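Local coordinates for protein RNA-dependent RNA polymerase (Toscana virus, PDB 6QW5) that probably cleaves capped host RNAs through the two-manganese endonuclease domain at the N-terminus of the viral L protein, supplying capped primers for viral transcription, at residues 109-114 and 148-153. Residues are numbered along the deposited sequence; the frame is centred on the assembly and turned at random.
With MN (manganese (II) ion), chain D; MN (manganese (II) ion), chain C; XI7 (2-4-dioxo-4-phenylbutanoic acid), chain E.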
loop_
_atom_site.group_PDB
_atom_site.type_symbol
_atom_site.label_atom_id
_atom_site.label_comp_id
_atom_site.label_asym_id
_atom_site.label_seq_id
_atom_site.Cartn_x
_atom_site.Cartn_y
_atom_site.Cartn_z
ATOM N N ASP A 109 -7.876 -13.630 -13.164
ATOM C CA ASP A 109 -6.457 -13.957 -13.279
ATOM C C ASP A 109 -5.589 -12.725 -13.491
ATOM O O ASP A 109 -4.401 -12.744 -13.154
ATOM C CB ASP A 109 -6.235 -14.933 -14.431
ATOM C CG ASP A 109 -6.922 -16.259 -14.209
ATOM O OD1 ASP A 109 -6.591 -16.949 -13.216
ATOM O OD2 ASP A 109 -7.788 -16.606 -15.033
ATOM N N PHE A 110 -6.148 -11.655 -14.051
ATOM C CA PHE A 110 -5.365 -10.484 -14.422
ATOM C C PHE A 110 -5.636 -9.272 -13.542
ATOM O O PHE A 110 -5.083 -8.197 -13.806
ATOM C CB PHE A 110 -5.608 -10.148 -15.898
ATOM C CG PHE A 110 -5.421 -11.330 -16.808
ATOM C CD1 PHE A 110 -4.175 -11.919 -16.942
ATOM C CD2 PHE A 110 -6.496 -11.889 -17.481
ATOM C CE1 PHE A 110 -3.990 -13.022 -17.762
ATOM C CE2 PHE A 110 -6.319 -12.999 -18.303
ATOM C CZ PHE A 110 -5.062 -13.563 -18.442
ATOM N N GLN A 111 -6.461 -9.417 -12.505
ATOM C CA GLN A 111 -6.498 -8.431 -11.434
ATOM C C GLN A 111 -5.144 -8.358 -10.744
ATOM O O GLN A 111 -4.417 -9.348 -10.648
ATOM C CB GLN A 111 -7.565 -8.797 -10.409
ATOM C CG GLN A 111 -8.977 -8.550 -10.873
ATOM C CD GLN A 111 -9.944 -8.637 -9.728
ATOM O OE1 GLN A 111 -10.251 -9.726 -9.247
ATOM N NE2 GLN A 111 -10.414 -7.491 -9.259
ATOM N N SER A 112 -4.807 -7.173 -10.237
ATOM C CA SER A 112 -3.476 -6.945 -9.686
ATOM C C SER A 112 -3.576 -6.067 -8.442
ATOM O O SER A 112 -3.499 -4.843 -8.528
ATOM C CB SER A 112 -2.543 -6.306 -10.721
ATOM O OG SER A 112 -3.189 -5.237 -11.390
ATOM N N PRO A 113 -3.751 -6.683 -7.274
ATOM C CA PRO A 113 -3.682 -5.901 -6.028
ATOM C C PRO A 113 -2.272 -5.362 -5.836
ATOM O O PRO A 113 -1.335 -5.729 -6.546
ATOM C CB PRO A 113 -4.082 -6.901 -4.932
ATOM C CG PRO A 113 -4.003 -8.262 -5.574
ATOM C CD PRO A 113 -4.045 -8.107 -7.060
ATOM N N ASP A 114 -2.135 -4.435 -4.880
ATOM C CA ASP A 114 -0.868 -3.733 -4.709
ATOM C C ASP A 114 0.261 -4.667 -4.291
ATOM O O ASP A 114 1.412 -4.424 -4.651
ATOM C CB ASP A 114 -1.019 -2.597 -3.692
ATOM C CG ASP A 114 -1.805 -1.425 -4.246
ATOM O OD1 ASP A 114 -1.688 -1.122 -5.460
ATOM O OD2 ASP A 114 -2.563 -0.823 -3.472
ATOM N N ALA A 148 -14.280 -5.717 -1.395
ATOM C CA ALA A 148 -15.268 -6.227 -2.341
ATOM C C ALA A 148 -14.667 -6.413 -3.723
ATOM O O ALA A 148 -15.072 -7.321 -4.461
ATOM C CB ALA A 148 -16.470 -5.287 -2.412
ATOM N N LYS A 149 -13.695 -5.573 -4.085
ATOM C CA LYS A 149 -13.072 -5.684 -5.397
ATOM C C LYS A 149 -12.255 -6.968 -5.544
ATOM O O LYS A 149 -12.192 -7.543 -6.641
ATOM C CB LYS A 149 -12.191 -4.460 -5.641
ATOM C CG LYS A 149 -11.364 -4.512 -6.897
ATOM C CD LYS A 149 -10.501 -3.245 -6.996
ATOM C CE LYS A 149 -9.797 -3.132 -8.326
ATOM N NZ LYS A 149 -10.769 -2.871 -9.429
ATOM N N TYR A 150 -11.615 -7.434 -4.477
ATOM C CA TYR A 150 -10.696 -8.563 -4.598
ATOM C C TYR A 150 -11.163 -9.832 -3.885
ATOM O O TYR A 150 -10.506 -10.862 -4.029
ATOM C CB TYR A 150 -9.301 -8.166 -4.075
ATOM C CG TYR A 150 -8.609 -7.135 -4.936
ATOM C CD1 TYR A 150 -8.206 -7.440 -6.227
ATOM C CD2 TYR A 150 -8.390 -5.846 -4.469
ATOM C CE1 TYR A 150 -7.573 -6.488 -7.029
ATOM C CE2 TYR A 150 -7.768 -4.879 -5.262
ATOM C CZ TYR A 150 -7.356 -5.213 -6.539
ATOM O OH TYR A 150 -6.739 -4.273 -7.336
ATOM N N GLU A 151 -12.283 -9.797 -3.157
ATOM C CA GLU A 151 -12.660 -10.922 -2.298
ATOM C C GLU A 151 -12.904 -12.193 -3.105
ATOM O O GLU A 151 -12.466 -13.275 -2.704
ATOM C CB GLU A 151 -13.897 -10.564 -1.462
ATOM N N ILE A 152 -13.538 -12.068 -4.269
ATOM C CA ILE A 152 -13.887 -13.221 -5.103
ATOM C C ILE A 152 -12.639 -13.919 -5.633
ATOM O O ILE A 152 -12.546 -15.154 -5.628
ATOM C CB ILE A 152 -14.796 -12.779 -6.268
ATOM C CG1 ILE A 152 -16.247 -12.615 -5.816
ATOM C CG2 ILE A 152 -14.696 -13.754 -7.441
ATOM C CD1 ILE A 152 -17.206 -12.227 -6.972
ATOM N N ALA A 153 -11.685 -13.145 -6.154
ATOM C CA ALA A 153 -10.455 -13.735 -6.668
ATOM C C ALA A 153 -9.647 -14.395 -5.560
ATOM O O ALA A 153 -9.033 -15.450 -5.772
ATOM C CB ALA A 153 -9.609 -12.668 -7.372
HETATM MN MN MN D . -2.499 -0.732 -7.285
HETATM MN MN MN C . -4.162 0.564 -4.271
HETATM O O8 XI7 E . -3.883 0.463 -6.358
HETATM C C9 XI7 E . -4.818 1.251 -6.934
HETATM C C10 XI7 E . -5.731 1.932 -6.164
HETATM O O11 XI7 E . -5.740 1.912 -4.897
HETATM O O10 XI7 E . -6.632 2.599 -6.727
HETATM C C8 XI7 E . -4.882 1.388 -8.290
HETATM C C7 XI7 E . -4.015 0.734 -9.310
HETATM C C1 XI7 E . -4.173 1.136 -10.769
HETATM C C6 XI7 E . -5.196 2.032 -11.134
HETATM C C5 XI7 E . -5.381 2.428 -12.469
HETATM C C4 XI7 E . -4.543 1.927 -13.471
HETATM C C3 XI7 E . -3.523 1.027 -13.108
HETATM C C2 XI7 E . -3.341 0.635 -11.766
HETATM O O14 XI7 E . -3.279 -0.239 -9.089
HETATM O O HOH W 1 -12.206 -10.461 -7.364
HETATM O O HOH W 2 -10.272 -4.701 -11.213
HETATM O O HOH W 3 -6.955 -4.755 -10.163
HETATM O O HOH W 4 -3.913 -2.404 -7.103
HETATM O O HOH W 5 -0.985 0.625 -7.494
#
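Pro113 and Tyr150 mark the closest backbone approach, 7.6 Å between their CA atoms, where the irregular 109-114 segment runs past a kinked part of helix 136-157. The phenol reaches out from the helix, and Pro113 CB sits over one face of its ring, 4.0 Å from the centroid in a CH-pi contact; Lys149 CG, from the preceding residue, lies over the opposite face. Gln111 NE2 approaches the ring obliquely, 3.7 Å from Tyr150 CE1, the amide plane turned 27° from that of the ring. The same NE2 gives a nearly straight hydrogen bond of 3.2 Å to Lys149 O, with an N-H...O angle of 173°. The acceptor lies close to the amide plane, yet the donor stands above the carbonyl plane. The extended course of the Gln111 chain beyond CG (chi2 -167°) carries the amide to the helix, and OE1 comes to rest 3.5 Å from Ala153 CB. At the kink, where Ala153 N lacks a bond to the preceding turn, water 1 accepts from that N and lies 2.8 Å from Gln111 OE1 and 3.0 Å from Lys149 O. Water 3 joins Tyr150 OH to Ser112 N. Just after Pro113, Asp114 binds the chain D manganese through OD1 and the chain C manganese through OD2. Diketo acid O8 bridges both ions; Asp91 completes the former, His79, Glu128 and Phe129 O the latter, as in related PD-(D/E)XK-like viral endonucleases. Water 4, a chain D manganese ligand, lies 2.9 Å from Ser112 O, tying the metal site to a loop that the Gln111 amide and waters 1 and 3 hold to the helix.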